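Local coordinates for protein FucU (Bifidobacterium longum subsp. infantis, PDB 3MVK) that probably interconverts the anomers of L-fucose and the pyranose and furanose forms of D-ribose, as a sugar mutarotase of the RbsD/FucU family, at residues 34-39 against 44-49; 23-28 against 116-121; 90-95 against 133-138; 76-79 against 83-86; 58-63 against 97-102. All coordinates share one frame; numbering follows the deposited sequence.

Interaction 1: residues 34-39 against 44-49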
# COMPACT_ATOMS: atom_id res chain seq x y z
N PRO G 34 -0.71 16.83 -21.34
CA PRO G 34 0.04 15.97 -20.42
C PRO G 34 -0.83 15.60 -19.21
O PRO G 34 -0.61 16.09 -18.10
CB PRO G 34 1.24 16.84 -20.03
CG PRO G 34 0.77 18.25 -20.21
CD PRO G 34 -0.23 18.23 -21.34
N ALA G 35 -1.81 14.71 -19.43
CA ALA G 35 -2.87 14.50 -18.43
C ALA G 35 -2.32 13.82 -17.17
O ALA G 35 -2.72 14.16 -16.04
CB ALA G 35 -4.00 13.68 -19.01
N GLU G 36 -1.42 12.86 -17.36
CA GLU G 36 -0.91 12.06 -16.24
C GLU G 36 0.05 12.87 -15.37
O GLU G 36 0.02 12.75 -14.14
CB GLU G 36 -0.25 10.76 -16.72
CG GLU G 36 -1.21 9.76 -17.37
CD GLU G 36 -2.17 9.09 -16.40
OE1 GLU G 36 -2.00 9.23 -15.16
OE2 GLU G 36 -3.14 8.44 -16.87
N SER G 37 0.89 13.69 -15.99
CA SER G 37 1.81 14.50 -15.19
C SER G 37 1.11 15.67 -14.49
O SER G 37 1.29 15.90 -13.27
CB SER G 37 2.99 14.97 -16.06
OG SER G 37 2.57 15.81 -17.12
N ILE G 38 0.29 16.40 -15.24
CA ILE G 38 -0.50 17.48 -14.66
C ILE G 38 -1.39 16.93 -13.56
O ILE G 38 -1.57 17.57 -12.54
CB ILE G 38 -1.35 18.19 -15.74
CG1 ILE G 38 -0.46 18.98 -16.71
CG2 ILE G 38 -2.41 19.15 -15.09
CD1 ILE G 38 0.32 20.15 -16.05
N GLY G 39 -1.92 15.73 -13.78
CA GLY G 39 -2.89 15.14 -12.85
C GLY G 39 -2.25 14.29 -11.78
O GLY G 39 -2.93 13.48 -11.17
N VAL G 44 -7.00 10.79 -12.24
CA VAL G 44 -7.04 10.83 -13.70
C VAL G 44 -7.92 9.71 -14.25
O VAL G 44 -7.68 8.53 -13.94
CB VAL G 44 -5.61 10.74 -14.31
CG1 VAL G 44 -5.67 10.79 -15.86
CG2 VAL G 44 -4.72 11.87 -13.77
N VAL G 45 -8.94 10.05 -15.02
CA VAL G 45 -9.79 9.04 -15.63
C VAL G 45 -9.51 9.01 -17.12
O VAL G 45 -9.59 10.04 -17.77
CB VAL G 45 -11.29 9.36 -15.37
CG1 VAL G 45 -12.20 8.32 -16.08
CG2 VAL G 45 -11.58 9.40 -13.85
N ARG G 46 -9.16 7.84 -17.66
CA ARG G 46 -8.89 7.72 -19.10
C ARG G 46 -10.19 7.67 -19.88
O ARG G 46 -11.12 6.91 -19.51
CB ARG G 46 -8.10 6.46 -19.45
CG ARG G 46 -6.76 6.28 -18.73
CD ARG G 46 -5.84 7.48 -18.84
NE ARG G 46 -5.54 7.81 -20.24
CZ ARG G 46 -4.55 8.61 -20.61
NH1 ARG G 46 -3.75 9.13 -19.69
NH2 ARG G 46 -4.37 8.89 -21.90
N MSE G 47 -10.24 8.46 -20.95
CA MSE G 47 -11.36 8.43 -21.90
C MSE G 47 -10.83 8.56 -23.32
O MSE G 47 -11.31 9.38 -24.10
CB MSE G 47 -12.31 9.57 -21.58
CG MSE G 47 -12.72 9.48 -20.16
SE MSE G 47 -14.21 8.30 -20.10
CE MSE G 47 -15.12 10.03 -19.89
N ASP G 48 -9.83 7.74 -23.62
CA ASP G 48 -9.01 7.89 -24.82
C ASP G 48 -9.79 7.75 -26.10
O ASP G 48 -9.42 8.34 -27.12
CB ASP G 48 -7.84 6.91 -24.82
CG ASP G 48 -6.82 7.23 -23.73
OD1 ASP G 48 -7.12 6.99 -22.54
OD2 ASP G 48 -5.73 7.72 -24.06
N GLY G 49 -10.88 6.99 -26.07
CA GLY G 49 -11.66 6.82 -27.29
C GLY G 49 -12.71 7.88 -27.55
O GLY G 49 -13.49 7.73 -28.49
O HOH W 1 -5.05 7.19 -15.34
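G39, the first residue past the one-turn helix 35-38, and V44 on strand 43-47 bring the two backbones closest, with their CA atoms 6.0 Å apart, and side chains span the gap away from this point. V44 points at the helix: its CG2 lies 3.5 Å from G39 O and also nears A35 O, while CG1 rests against the carboxylate of E36. That carboxylate reaches R46 because the E36 chain bends at chi2 (-71°), so that OE2 takes a hydrogen bond from R46 NH1 at 3.0 Å, on its anti side and with an N-H...O angle of 150°. Carboxylate and guanidinium are nearly coplanar, 6° apart. The other edge of the guanidinium is held side-on by D48, R46 NE to D48 OD1 at 2.9 Å and R46 NH2 to D48 OD2 at 2.8 Å, which makes a three-residue salt-bridge network and fixes the rotation of the arginine. A water donates to E36 OE2 and, over 3.3 Å, to V44 O. A leucine in place of R46 would probably leave the E36 and D48 carboxylates without the cation that joins them. Strand 43-47 is an outermost strand of the sheet within this chain and pairs with strand 124-128, whose V125 and A127 also pack on A35; P11 of a second subunit packs on R46, and Y123 of a third on E36.

Interaction 2: residues 23-28 against 116-121; sequences GDQLVI and YEQAKN
Q25 reaches out from strand 25-29 and lays its amide across that of Q118 on helix 112-119, the two side chains crossing at about a right angle and their amide planes turned 66° apart. The link is one hydrogen bond, from Q118 NE2 to Q25 OE1 at 2.8 Å and nearly straight at 167°. The acceptor lies in the amide plane of Q118, whereas the donor stands 28° off the carbonyl plane of Q25. Each glutamine gets there differently. Q25 has CG beside the backbone N and runs out extended, while Q118 starts with CG anti to the backbone N and then bends at chi2, which turns its amide toward the strand. A water adds a second tie, donating to Q25 OE1 at 2.7 Å and to Q118 O at 2.8 Å, so that Q25 OE1 accepts two bonds. Two residues along the strand the contact becomes apolar: V27 CG2 packs on A119 CB at 3.8 Å. The helix thereby lies against one side of the mixed sheet, and I38 of helix 35-38 covers A119 as well. I138, on the neighbouring strand 137-140, touches both glutamines. Q25 NE2 does not point its hydrogens at Q118; it donates to Q140 OE1, consistent with the modelled orientation of the Q25 amide. Without a charge on either side, the contact relies on a directional amide bond and a bridging water at its partly exposed end and on a small aliphatic pair at its buried end.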
# COMPACT_ATOMS: atom_id res chain seq x y z
N GLY G 23 -17.28 24.79 -6.26
CA GLY G 23 -15.95 25.32 -6.47
C GLY G 23 -14.90 24.34 -6.96
O GLY G 23 -13.85 24.75 -7.48
N ASP G 24 -15.15 23.04 -6.78
CA ASP G 24 -14.21 22.03 -7.31
C ASP G 24 -14.13 22.13 -8.82
O ASP G 24 -15.12 22.48 -9.48
CB ASP G 24 -14.65 20.60 -6.94
CG ASP G 24 -14.24 20.20 -5.54
OD1 ASP G 24 -13.21 20.69 -5.03
OD2 ASP G 24 -14.95 19.35 -4.96
N GLN G 25 -12.95 21.82 -9.35
CA GLN G 25 -12.71 21.86 -10.80
C GLN G 25 -12.30 20.50 -11.36
O GLN G 25 -11.64 19.70 -10.70
CB GLN G 25 -11.62 22.88 -11.14
CG GLN G 25 -12.06 24.30 -10.85
CD GLN G 25 -10.98 25.32 -11.13
OE1 GLN G 25 -9.85 24.97 -11.46
NE2 GLN G 25 -11.32 26.60 -10.96
N LEU G 26 -12.71 20.25 -12.60
CA LEU G 26 -12.15 19.14 -13.33
C LEU G 26 -11.64 19.65 -14.68
O LEU G 26 -12.06 20.72 -15.15
CB LEU G 26 -13.18 18.01 -13.51
CG LEU G 26 -14.44 18.31 -14.33
CD1 LEU G 26 -14.16 18.38 -15.84
CD2 LEU G 26 -15.51 17.26 -14.06
N VAL G 27 -10.75 18.89 -15.29
CA VAL G 27 -10.20 19.27 -16.57
C VAL G 27 -10.59 18.22 -17.60
O VAL G 27 -10.36 17.02 -17.40
CB VAL G 27 -8.66 19.31 -16.53
CG1 VAL G 27 -8.08 19.69 -17.90
CG2 VAL G 27 -8.16 20.30 -15.47
N ILE G 28 -11.19 18.66 -18.71
CA ILE G 28 -11.31 17.79 -19.88
C ILE G 28 -10.05 18.04 -20.69
O ILE G 28 -9.88 19.14 -21.24
CB ILE G 28 -12.58 18.11 -20.72
CG1 ILE G 28 -13.83 18.00 -19.84
CG2 ILE G 28 -12.65 17.18 -21.96
CD1 ILE G 28 -15.10 18.42 -20.51
N TYR G 116 -1.72 25.34 -17.34
CA TYR G 116 -1.16 24.13 -16.71
C TYR G 116 -1.16 24.26 -15.19
O TYR G 116 -1.50 23.31 -14.49
CB TYR G 116 0.25 23.85 -17.19
CG TYR G 116 0.37 23.39 -18.62
CD1 TYR G 116 -0.44 22.38 -19.14
CD2 TYR G 116 1.37 23.91 -19.44
CE1 TYR G 116 -0.28 21.93 -20.45
CE2 TYR G 116 1.54 23.47 -20.74
CZ TYR G 116 0.71 22.49 -21.24
OH TYR G 116 0.88 22.06 -22.54
N GLU G 117 -0.81 25.45 -14.70
CA GLU G 117 -0.73 25.70 -13.25
C GLU G 117 -2.09 25.55 -12.60
O GLU G 117 -2.20 24.93 -11.53
CB GLU G 117 -0.11 27.08 -12.94
CG GLU G 117 1.39 27.12 -13.23
CD GLU G 117 2.12 25.94 -12.60
OE1 GLU G 117 2.11 25.81 -11.36
OE2 GLU G 117 2.66 25.11 -13.35
N GLN G 118 -3.12 26.07 -13.25
CA GLN G 118 -4.48 25.93 -12.72
C GLN G 118 -4.95 24.48 -12.77
O GLN G 118 -5.63 24.02 -11.84
CB GLN G 118 -5.46 26.84 -13.47
CG GLN G 118 -6.89 26.88 -12.87
CD GLN G 118 -6.91 27.25 -11.38
OE1 GLN G 118 -6.10 28.06 -10.92
NE2 GLN G 118 -7.85 26.67 -10.63
N ALA G 119 -4.60 23.77 -13.85
CA ALA G 119 -5.02 22.37 -14.02
C ALA G 119 -4.42 21.45 -12.98
O ALA G 119 -5.00 20.43 -12.64
CB ALA G 119 -4.69 21.88 -15.44
N LYS G 120 -3.24 21.81 -12.47
CA LYS G 120 -2.61 21.03 -11.42
C LYS G 120 -3.42 21.05 -10.11
O LYS G 120 -3.18 20.24 -9.20
CB LYS G 120 -1.21 21.55 -11.15
CG LYS G 120 -0.18 21.12 -12.18
CD LYS G 120 1.17 21.79 -11.88
CE LYS G 120 2.09 21.69 -13.07
NZ LYS G 120 3.37 22.40 -12.76
N ASN G 121 -4.34 22.00 -10.02
CA ASN G 121 -5.19 22.13 -8.84
C ASN G 121 -6.53 21.42 -8.98
O ASN G 121 -7.37 21.42 -8.05
CB ASN G 121 -5.38 23.61 -8.49
CG ASN G 121 -4.09 24.27 -8.02
OD1 ASN G 121 -3.20 23.63 -7.46
ND2 ASN G 121 -4.00 25.58 -8.24
O HOH W 2 -8.19 23.05 -12.25

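Interaction 3: residues 90-95 against 133-138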
# COMPACT_ATOMS: atom_id res chain seq x y z
N ASP G 90 -16.36 26.88 -30.23
CA ASP G 90 -17.77 27.21 -30.46
C ASP G 90 -18.67 26.00 -30.19
O ASP G 90 -19.80 26.17 -29.74
CB ASP G 90 -18.00 27.72 -31.88
CG ASP G 90 -17.52 29.16 -32.08
OD1 ASP G 90 -17.16 29.87 -31.10
OD2 ASP G 90 -17.50 29.59 -33.25
N VAL G 91 -18.16 24.80 -30.43
CA VAL G 91 -18.89 23.59 -30.05
C VAL G 91 -19.12 23.60 -28.53
O VAL G 91 -20.24 23.40 -28.04
CB VAL G 91 -18.15 22.32 -30.47
CG1 VAL G 91 -18.81 21.06 -29.89
CG2 VAL G 91 -18.07 22.24 -32.00
N TYR G 92 -18.05 23.87 -27.78
CA TYR G 92 -18.17 23.92 -26.32
C TYR G 92 -19.18 24.98 -25.87
O TYR G 92 -19.99 24.73 -24.98
CB TYR G 92 -16.81 24.22 -25.68
CG TYR G 92 -15.81 23.08 -25.72
CD1 TYR G 92 -16.22 21.75 -25.91
CD2 TYR G 92 -14.45 23.33 -25.50
CE1 TYR G 92 -15.29 20.70 -25.90
CE2 TYR G 92 -13.52 22.30 -25.49
CZ TYR G 92 -13.95 20.99 -25.70
OH TYR G 92 -13.02 19.96 -25.67
N ALA G 93 -19.14 26.15 -26.50
CA ALA G 93 -20.10 27.21 -26.19
C ALA G 93 -21.56 26.77 -26.39
O ALA G 93 -22.41 27.08 -25.56
CB ALA G 93 -19.79 28.47 -27.02
N GLY G 94 -21.82 26.06 -27.49
CA GLY G 94 -23.14 25.54 -27.84
C GLY G 94 -23.60 24.53 -26.80
O GLY G 94 -24.75 24.56 -26.37
N LEU G 95 -22.68 23.66 -26.39
CA LEU G 95 -23.04 22.64 -25.40
C LEU G 95 -23.34 23.25 -24.04
O LEU G 95 -24.27 22.81 -23.34
CB LEU G 95 -21.95 21.55 -25.30
CG LEU G 95 -21.79 20.68 -26.56
CD1 LEU G 95 -20.51 19.84 -26.50
CD2 LEU G 95 -22.97 19.77 -26.84
N GLN G 133 -6.19 20.54 -31.28
CA GLN G 133 -5.41 21.31 -30.32
C GLN G 133 -6.24 22.40 -29.63
O GLN G 133 -7.29 22.86 -30.13
CB GLN G 133 -4.19 21.96 -30.97
CG GLN G 133 -2.99 21.04 -31.15
CD GLN G 133 -1.83 21.79 -31.77
OE1 GLN G 133 -1.86 22.10 -32.96
NE2 GLN G 133 -0.84 22.13 -30.96
N TYR G 134 -5.73 22.80 -28.47
CA TYR G 134 -6.40 23.76 -27.57
C TYR G 134 -7.85 23.38 -27.27
O TYR G 134 -8.70 24.26 -27.17
CB TYR G 134 -6.28 25.19 -28.12
CG TYR G 134 -4.84 25.57 -28.40
CD1 TYR G 134 -3.99 25.96 -27.36
CD2 TYR G 134 -4.33 25.55 -29.70
CE1 TYR G 134 -2.66 26.31 -27.60
CE2 TYR G 134 -3.00 25.91 -29.97
CZ TYR G 134 -2.18 26.31 -28.92
OH TYR G 134 -0.88 26.66 -29.17
N ALA G 135 -8.11 22.08 -27.11
CA ALA G 135 -9.46 21.59 -26.78
C ALA G 135 -9.59 21.26 -25.29
O ALA G 135 -10.58 20.64 -24.86
CB ALA G 135 -9.80 20.38 -27.64
N ASN G 136 -8.61 21.68 -24.50
CA ASN G 136 -8.68 21.52 -23.03
C ASN G 136 -9.75 22.39 -22.46
O ASN G 136 -9.94 23.51 -22.93
CB ASN G 136 -7.35 21.90 -22.40
CG ASN G 136 -6.21 21.20 -23.07
OD1 ASN G 136 -5.30 21.82 -23.64
ND2 ASN G 136 -6.23 19.91 -23.00
N LEU G 137 -10.45 21.91 -21.44
CA LEU G 137 -11.48 22.73 -20.82
C LEU G 137 -11.55 22.45 -19.34
O LEU G 137 -11.76 21.29 -18.94
CB LEU G 137 -12.84 22.48 -21.50
CG LEU G 137 -14.01 23.42 -21.18
CD1 LEU G 137 -13.80 24.82 -21.75
CD2 LEU G 137 -15.31 22.82 -21.70
N ILE G 138 -11.34 23.49 -18.54
CA ILE G 138 -11.55 23.40 -17.07
C ILE G 138 -12.99 23.77 -16.75
O ILE G 138 -13.48 24.78 -17.25
CB ILE G 138 -10.60 24.33 -16.28
CG1 ILE G 138 -9.14 24.15 -16.75
CG2 ILE G 138 -10.73 24.05 -14.75
CD1 ILE G 138 -8.08 25.02 -16.01
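The ring of Y92 carries L137 CD2 over one face and meets A135 O at its edge, so a single side chain of helix 88-97 makes both an apolar and a polar contact with segment 133-138. The methyl sits 4.1 Å from the ring centroid and 17° from the ring normal, a CH-pi contact displaced toward the rim on the side of CG and CD2; Y92 CD2 to L137 CD2 is 3.9 Å. L137 CD1 nears CD2 and L137 CB nears CE2 of the same ring. The leucine and the tyrosine slide past each other in opposite directions, and the leucine chain leaves with CG anti to its backbone N (chi1 -169°), which carries the isobutyl end out over the aromatic face. Here a helix packs on the face of the mixed sheet: L137 opens strand 137-140, and the CA atoms of Y92 and L137 are 8.7 Å apart, a gap filled by their two side chains. L56 of helix 52-60 and L75 of strand 73-76 touch both Y92 and L137 and continue this core. At the far end of the ring the phenol donates to A135 O over 2.7 Å. The bond uses a lone pair in the carbonyl plane, with a C=O...O angle of 139°, and A135 CB lies 3.8 Å from the same hydroxyl. A buried hydroxyl and a buried carbonyl thus satisfy each other. The turn that presents A135 O is held further by D30, which accepts from A135 N, and by W89, whose NE1 donates to Y134 O.

Interaction 4: residues 76-79 against 83-86; sequences MEKV and TVAT
K78 NZ donates to V84 O at 2.8 Å, drawing the two limbs of the loop between strand 73-76 and helix 88-97 together. The ammonium group approaches the carbonyl with a C=O...N angle of 145° and stands 32° off the carbonyl plane. T83 O lies farther off, 3.8 Å from K78 NZ. A water accepts from the same nitrogen at 2.7 Å and is hydrogen-bonded to T86 OG1 at 2.9 Å, so the lysine is linked to the second limb both directly and through solvent. Behind the charge, K78 CD rests against two methyl groups of the second limb, 3.7 Å from T86 CG2 and 4.1 Å from V84 CG1. The bend at chi3 (-57°) brings the ammonium end round to the carbonyl while CD stays against these methyls. Neither limb is regular helix or strand where they meet; this is a long surface connection from strand to helix, tied across by a lysine in place of backbone pairing between the limbs. An alanine in place of K78 is likely to leave V84 O without its lysine donor and to uncover the methyls of V84 and T86, giving the two limbs more freedom to part. Beyond this first shell, Y134 packs on both K78 and V84, and its hydroxyl accepts from V79 N and is hydrogen-bonded to D82. On the strand side, E77 pairs through its backbone with L110 and through OE2 with S109, which secures the residue just before the lysine, and Y68 of a third subunit packs on V79.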
# COMPACT_ATOMS: atom_id res chain seq x y z
N MSE G 76 -7.64 27.05 -22.89
CA MSE G 76 -6.24 27.41 -23.04
C MSE G 76 -6.08 28.36 -24.23
O MSE G 76 -6.53 28.06 -25.33
CB MSE G 76 -5.41 26.15 -23.29
CG MSE G 76 -3.91 26.40 -23.38
SE MSE G 76 -2.90 24.85 -23.89
CE MSE G 76 -2.69 24.04 -22.10
N GLU G 77 -5.44 29.50 -24.01
CA GLU G 77 -5.13 30.43 -25.09
C GLU G 77 -4.07 29.87 -26.02
O GLU G 77 -3.14 29.21 -25.58
CB GLU G 77 -4.63 31.76 -24.51
CG GLU G 77 -5.72 32.49 -23.75
CD GLU G 77 -5.23 33.66 -22.93
OE1 GLU G 77 -4.04 34.02 -23.01
OE2 GLU G 77 -6.05 34.23 -22.18
N LYS G 78 -4.20 30.15 -27.32
CA LYS G 78 -3.19 29.69 -28.27
C LYS G 78 -1.86 30.38 -28.01
O LYS G 78 -1.82 31.56 -27.66
CB LYS G 78 -3.67 29.90 -29.70
CG LYS G 78 -4.99 29.20 -29.95
CD LYS G 78 -5.33 29.08 -31.44
CE LYS G 78 -5.37 30.44 -32.13
NZ LYS G 78 -6.06 30.29 -33.45
N VAL G 79 -0.79 29.63 -28.18
CA VAL G 79 0.57 30.17 -28.07
C VAL G 79 0.70 31.29 -29.11
O VAL G 79 0.30 31.10 -30.25
CB VAL G 79 1.61 29.09 -28.27
CG1 VAL G 79 3.03 29.68 -28.32
CG2 VAL G 79 1.50 28.07 -27.12
N THR G 83 -1.40 29.70 -35.35
CA THR G 83 -2.63 30.16 -36.01
C THR G 83 -3.69 29.06 -36.17
O THR G 83 -4.70 29.29 -36.83
CB THR G 83 -2.34 30.76 -37.42
OG1 THR G 83 -1.74 29.75 -38.24
CG2 THR G 83 -1.38 31.93 -37.32
N VAL G 84 -3.47 27.88 -35.58
CA VAL G 84 -4.37 26.72 -35.79
C VAL G 84 -5.84 27.07 -35.53
O VAL G 84 -6.17 27.76 -34.57
CB VAL G 84 -3.92 25.47 -34.95
CG1 VAL G 84 -4.03 25.75 -33.47
CG2 VAL G 84 -4.72 24.20 -35.33
N ALA G 85 -6.73 26.64 -36.41
CA ALA G 85 -8.16 26.83 -36.18
C ALA G 85 -8.59 26.11 -34.89
O ALA G 85 -8.04 25.04 -34.55
CB ALA G 85 -8.94 26.28 -37.35
N THR G 86 -9.58 26.70 -34.21
CA THR G 86 -10.16 26.10 -33.00
C THR G 86 -11.70 26.09 -33.02
O THR G 86 -12.35 26.73 -32.17
CB THR G 86 -9.68 26.84 -31.73
OG1 THR G 86 -10.06 28.22 -31.81
CG2 THR G 86 -8.13 26.72 -31.55
O HOH W 3 -8.64 30.55 -32.83

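Interaction 5: residues 58-63 against 97-102; sequences AILTVF and KEHDER
Van der Waals contact between L60 and H99 brings helix 52-60 up to the loop that follows helix 88-97. The CA atoms of the two residues are 7.2 Å apart and their CA-CB bonds point at the opposite segment. The imidazole spreads over the backbone of L60 with L60 O above one face, 3.4 Å from its plane and offset toward the rim. The ring also lies against the leucine side chain, mainly its CB, with CD1 more distant. Leucine and histidine both carry CG anti to the carbonyl carbon, and the two side chains meet at a slant. T61 CA also nears the ring, obliquely.

The clear hydrogen bonds and the ion pair lie within the segments. T61 OG1 donates to A58 O at 2.7 Å, tilted 16° from the carbonyl plane, and T61 N reaches the same oxygen at 3.2 Å, so that two donors from one residue grip one carbonyl. In the other segment D100 OD1 accepts from R102 N at 3.1 Å, an Asx turn. It is also the acceptor for R102 NE, and R102 NH2 meets D100 OD2 at 2.8 Å, which makes a side-on, two-nitrogen salt bridge. R102 further donates to the backbone oxygens of D66 and V69, tying the loop to the chain beyond helix 52-60.

Chemically, then, the two segments meet chiefly through the packing of the H99 ring on L60, while well-defined polar bonds shape each of them: a carbonyl gripped twice by T61, and a loop braced by an internal ion pair.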
# COMPACT_ATOMS: atom_id res chain seq x y z
N ALA G 58 -21.87 14.88 -22.03
CA ALA G 58 -22.22 13.92 -21.02
C ALA G 58 -22.10 14.51 -19.61
O ALA G 58 -23.00 14.35 -18.77
CB ALA G 58 -21.36 12.66 -21.17
N ILE G 59 -21.00 15.21 -19.35
CA ILE G 59 -20.74 15.79 -18.03
C ILE G 59 -21.82 16.81 -17.66
O ILE G 59 -22.31 16.81 -16.55
CB ILE G 59 -19.34 16.42 -17.95
CG1 ILE G 59 -18.29 15.31 -17.88
CG2 ILE G 59 -19.22 17.36 -16.72
CD1 ILE G 59 -16.87 15.82 -18.04
N LEU G 60 -22.19 17.67 -18.60
CA LEU G 60 -23.14 18.73 -18.32
C LEU G 60 -24.54 18.20 -17.96
O LEU G 60 -25.29 18.90 -17.28
CB LEU G 60 -23.22 19.73 -19.47
CG LEU G 60 -21.95 20.56 -19.74
CD1 LEU G 60 -22.18 21.39 -20.97
CD2 LEU G 60 -21.56 21.43 -18.55
N THR G 61 -24.86 16.97 -18.36
CA THR G 61 -26.13 16.38 -17.93
C THR G 61 -26.18 16.13 -16.41
O THR G 61 -27.27 16.06 -15.82
CB THR G 61 -26.48 15.10 -18.69
OG1 THR G 61 -25.62 14.04 -18.26
CG2 THR G 61 -26.34 15.29 -20.19
N VAL G 62 -25.02 16.02 -15.76
CA VAL G 62 -24.99 15.73 -14.33
C VAL G 62 -24.24 16.75 -13.47
O VAL G 62 -24.22 16.64 -12.24
CB VAL G 62 -24.45 14.30 -14.05
CG1 VAL G 62 -25.39 13.26 -14.63
CG2 VAL G 62 -23.04 14.13 -14.59
N PHE G 63 -23.66 17.76 -14.10
CA PHE G 63 -22.68 18.63 -13.44
C PHE G 63 -23.11 20.07 -13.67
O PHE G 63 -23.01 20.58 -14.80
CB PHE G 63 -21.31 18.37 -14.07
CG PHE G 63 -20.15 19.12 -13.46
CD1 PHE G 63 -19.30 18.49 -12.54
CD2 PHE G 63 -19.82 20.40 -13.89
CE1 PHE G 63 -18.17 19.15 -12.00
CE2 PHE G 63 -18.70 21.07 -13.36
CZ PHE G 63 -17.87 20.45 -12.42
N LYS G 97 -24.42 26.34 -23.64
CA LYS G 97 -25.65 27.15 -23.80
C LYS G 97 -26.90 26.31 -23.57
O LYS G 97 -27.93 26.84 -23.12
CB LYS G 97 -25.69 27.81 -25.18
N GLU G 98 -26.82 25.01 -23.87
CA GLU G 98 -27.93 24.08 -23.66
C GLU G 98 -28.33 23.98 -22.18
O GLU G 98 -29.48 23.66 -21.86
CB GLU G 98 -27.61 22.69 -24.23
CG GLU G 98 -27.47 22.70 -25.76
CD GLU G 98 -27.18 21.34 -26.39
OE1 GLU G 98 -27.09 20.31 -25.69
OE2 GLU G 98 -27.05 21.31 -27.64
N HIS G 99 -27.39 24.28 -21.29
CA HIS G 99 -27.62 24.20 -19.83
C HIS G 99 -27.56 25.51 -19.09
O HIS G 99 -28.11 25.64 -17.99
CB HIS G 99 -26.59 23.26 -19.22
CG HIS G 99 -26.85 21.83 -19.54
ND1 HIS G 99 -26.28 21.19 -20.62
CD2 HIS G 99 -27.69 20.93 -18.96
CE1 HIS G 99 -26.72 19.95 -20.67
NE2 HIS G 99 -27.59 19.77 -19.69
N ASP G 100 -26.86 26.48 -19.66
CA ASP G 100 -26.58 27.71 -18.95
C ASP G 100 -26.70 28.86 -19.93
O ASP G 100 -25.96 28.92 -20.92
CB ASP G 100 -25.18 27.63 -18.33
CG ASP G 100 -24.90 28.75 -17.35
OD1 ASP G 100 -24.99 29.93 -17.73
OD2 ASP G 100 -24.59 28.44 -16.17
N GLU G 101 -27.63 29.79 -19.64
CA GLU G 101 -27.94 30.91 -20.56
C GLU G 101 -26.72 31.75 -20.94
O GLU G 101 -26.73 32.44 -21.97
CB GLU G 101 -29.01 31.83 -19.95
N ARG G 102 -25.69 31.72 -20.11
CA ARG G 102 -24.49 32.52 -20.37
C ARG G 102 -23.77 32.07 -21.63
O ARG G 102 -23.14 32.87 -22.31
CB ARG G 102 -23.54 32.48 -19.18
CG ARG G 102 -24.08 33.24 -17.98
CD ARG G 102 -23.18 33.04 -16.79
NE ARG G 102 -23.21 31.66 -16.31
CZ ARG G 102 -22.53 31.23 -15.25
NH1 ARG G 102 -21.78 32.09 -14.58
NH2 ARG G 102 -22.62 29.97 -14.86

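In the fold
All five contacts belong to one alpha/beta domain built on a single mixed sheet. Interactions 1, 2 and 3 reach that sheet through strands 43-47, 25-29 and 137-140, the last two being neighbours, and I28 N probably donates to L137 O between interactions 2 and 3. Interaction 1 adjoins interaction 2 through I38 and A119. Along the chain interactions 4 and 5 both fall between the two halves of interaction 2; their centres are about 24 Å apart and they do not touch. Y134 joins interaction 3 to interaction 4, and L95 joins it to L60 of interaction 5. Interactions 1 and 3 both border a third subunit, so the edges of these contacts take part in the ten-chain assembly.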